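Local coordinates for conserved hypothetical cytochrome protein (Kuenenia stuttgartiensis, PDB 6H5L), which binds heme c through two cytochrome c-type domains and probably transfers electrons within a large multiheme reductase complex of an anammox bacterium, at residues 130-135 with 212-217. Sequence-based numbering, arbitrary orientation.
Sequences KIYEEK and THYVMS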
loop_
_atom_site.group_PDB
_atom_site.type_symbol
_atom_site.label_atom_id
_atom_site.label_comp_id
_atom_site.label_asym_id
_atom_site.label_seq_id
_atom_site.Cartn_x
_atom_site.Cartn_y
_atom_site.Cartn_z
ATOM N N LYS B 130 13.346 15.631 -31.873
ATOM C CA LYS B 130 12.767 15.720 -33.209
ATOM C C LYS B 130 13.681 15.079 -34.247
ATOM O O LYS B 130 13.213 14.342 -35.122
ATOM C CB LYS B 130 12.505 17.187 -33.548
ATOM C CG LYS B 130 11.378 17.431 -34.532
ATOM C CD LYS B 130 11.185 18.923 -34.750
ATOM C CE LYS B 130 10.174 19.209 -35.844
ATOM N NZ LYS B 130 10.195 20.650 -36.223
ATOM N N ILE B 131 14.987 15.344 -34.161
ATOM C CA ILE B 131 15.943 14.728 -35.082
ATOM C C ILE B 131 15.979 13.219 -34.877
ATOM O O ILE B 131 15.955 12.440 -35.838
ATOM C CB ILE B 131 17.339 15.349 -34.901
ATOM C CG1 ILE B 131 17.320 16.836 -35.265
ATOM C CG2 ILE B 131 18.380 14.596 -35.723
ATOM C CD1 ILE B 131 18.624 17.547 -34.961
ATOM N N TYR B 132 16.044 12.789 -33.614
ATOM C CA TYR B 132 16.186 11.370 -33.302
ATOM C C TYR B 132 14.995 10.561 -33.802
ATOM O O TYR B 132 15.152 9.412 -34.228
ATOM C CB TYR B 132 16.360 11.197 -31.790
ATOM C CG TYR B 132 16.509 9.769 -31.308
ATOM C CD1 TYR B 132 15.394 8.982 -31.045
ATOM C CD2 TYR B 132 17.764 9.216 -31.085
ATOM C CE1 TYR B 132 15.523 7.681 -30.597
ATOM C CE2 TYR B 132 17.904 7.913 -30.633
ATOM C CZ TYR B 132 16.778 7.152 -30.391
ATOM O OH TYR B 132 16.904 5.856 -29.942
ATOM N N GLU B 133 13.795 11.138 -33.757
ATOM C CA GLU B 133 12.578 10.376 -34.015
ATOM C C GLU B 133 11.944 10.659 -35.370
ATOM O O GLU B 133 11.258 9.784 -35.910
ATOM C CB GLU B 133 11.546 10.635 -32.911
ATOM C CG GLU B 133 11.412 9.499 -31.907
ATOM C CD GLU B 133 11.414 9.983 -30.467
ATOM O OE1 GLU B 133 12.258 9.505 -29.678
ATOM O OE2 GLU B 133 10.575 10.844 -30.126
ATOM N N GLU B 134 12.137 11.853 -35.930
ATOM C CA GLU B 134 11.499 12.231 -37.186
ATOM C C GLU B 134 12.501 12.421 -38.318
ATOM O O GLU B 134 12.386 11.773 -39.365
ATOM C CB GLU B 134 10.682 13.515 -36.994
ATOM C CG GLU B 134 9.574 13.413 -35.964
ATOM C CD GLU B 134 8.840 14.727 -35.786
ATOM O OE1 GLU B 134 8.942 15.586 -36.688
ATOM O OE2 GLU B 134 8.170 14.904 -34.747
ATOM N N LYS B 135 13.493 13.294 -38.130
ATOM C CA LYS B 135 14.347 13.696 -39.244
ATOM C C LYS B 135 15.269 12.568 -39.688
ATOM O O LYS B 135 15.536 12.418 -40.885
ATOM C CB LYS B 135 15.156 14.936 -38.860
ATOM C CG LYS B 135 15.886 15.584 -40.026
ATOM C CD LYS B 135 16.290 17.008 -39.700
ATOM C CE LYS B 135 16.798 17.738 -40.930
ATOM N NZ LYS B 135 16.935 19.200 -40.682
ATOM N N THR B 212 22.985 15.256 -29.247
ATOM C CA THR B 212 23.722 14.733 -28.100
ATOM C C THR B 212 22.950 14.951 -26.805
ATOM O O THR B 212 22.864 14.047 -25.966
ATOM C CB THR B 212 25.100 15.390 -28.015
ATOM O OG1 THR B 212 25.894 14.991 -29.139
ATOM C CG2 THR B 212 25.806 14.994 -26.733
ATOM N N HIS B 213 22.373 16.143 -26.631
ATOM C CA HIS B 213 21.641 16.441 -25.403
ATOM C C HIS B 213 20.452 15.506 -25.223
ATOM O O HIS B 213 20.156 15.078 -24.100
ATOM C CB HIS B 213 21.183 17.900 -25.405
ATOM C CG HIS B 213 22.310 18.884 -25.337
ATOM N ND1 HIS B 213 22.150 20.220 -25.639
ATOM C CD2 HIS B 213 23.612 18.727 -24.999
ATOM C CE1 HIS B 213 23.306 20.843 -25.492
ATOM N NE2 HIS B 213 24.209 19.961 -25.104
ATOM N N TYR B 214 19.755 15.177 -26.313
ATOM C CA TYR B 214 18.621 14.264 -26.199
ATOM C C TYR B 214 19.080 12.837 -25.930
ATOM O O TYR B 214 18.414 12.092 -25.202
ATOM C CB TYR B 214 17.760 14.311 -27.460
ATOM C CG TYR B 214 16.642 13.296 -27.431
ATOM C CD1 TYR B 214 15.534 13.479 -26.614
ATOM C CD2 TYR B 214 16.700 12.145 -28.208
ATOM C CE1 TYR B 214 14.511 12.549 -26.576
ATOM C CE2 TYR B 214 15.683 11.211 -28.178
ATOM C CZ TYR B 214 14.591 11.418 -27.362
ATOM O OH TYR B 214 13.578 10.488 -27.333
ATOM N N VAL B 215 20.205 12.430 -26.521
ATOM C CA VAL B 215 20.730 11.092 -26.266
ATOM C C VAL B 215 21.115 10.942 -24.800
ATOM O O VAL B 215 20.825 9.918 -24.168
ATOM C CB VAL B 215 21.918 10.792 -27.200
ATOM C CG1 VAL B 215 22.605 9.499 -26.788
ATOM C CG2 VAL B 215 21.450 10.705 -28.642
ATOM N N MET B 216 21.770 11.959 -24.234
ATOM C CA MET B 216 22.072 11.939 -22.807
ATOM C C MET B 216 20.800 11.943 -21.967
ATOM O O MET B 216 20.787 11.397 -20.858
ATOM C CB MET B 216 22.952 13.134 -22.439
ATOM C CG MET B 216 24.248 13.225 -23.233
ATOM S SD MET B 216 25.355 11.830 -22.955
ATOM C CE MET B 216 26.649 12.616 -22.002
ATOM N N SER B 217 19.727 12.554 -22.478
ATOM C CA SER B 217 18.458 12.563 -21.757
ATOM C C SER B 217 17.891 11.159 -21.592
ATOM O O SER B 217 17.182 10.887 -20.617
ATOM C CB SER B 217 17.453 13.460 -22.482
ATOM O OG SER B 217 16.121 13.057 -22.211
#
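Between segments 130-135 and 212-217, both helical, the nearest CA atoms are those of Tyr132 and Tyr214, 8.0 Å apart. Segment 130-135 ends helix 122-135 in a wider pi-type turn. There Lys130 O accepts from both Glu134 N and Lys135 N. Segment 212-217 is regular helix.

Both tyrosines point toward the opposite helix. With chi1 at 175°, the Tyr214 ring is swung away from its own backbone N and reaches across to the other helix. Its CE2 edge comes over one face of the Tyr132 ring, and CE2 lies 3.5 Å from Tyr132 CG. CD2 of Tyr214 also touches Tyr132 CB at 3.7 Å. The ring planes are inclined at 58°, so the pair is oblique, with centroids 5.3 Å apart. The Tyr214 hydroxyl continues to Glu133, whose chain bends at chi2 to meet it. Tyr214 OH donates a weak hydrogen bond of 2.9 Å to Glu133 OE1, with carboxylate and ring planes 77° apart. Cutting Tyr214 back to an alanine is likely to remove the ring packed on that face of Tyr132 and leave the Glu133 carboxylate without this donor.

The contact joins the first and last helices of the C-terminal cytochrome c domain, a pairing characteristic of the cytochrome c fold. Tyr132 OH is hydrogen-bonded to Gly143 O, and its side chain lies close to Cys138 and the axial ligand His142. Tyr132 thus lies against the attachment site of the second heme c. Tyr214 also packs on Ile125 and Lys129 of helix 122-135. Thr212 and Val215 pack on Phe187 of helix 180-189.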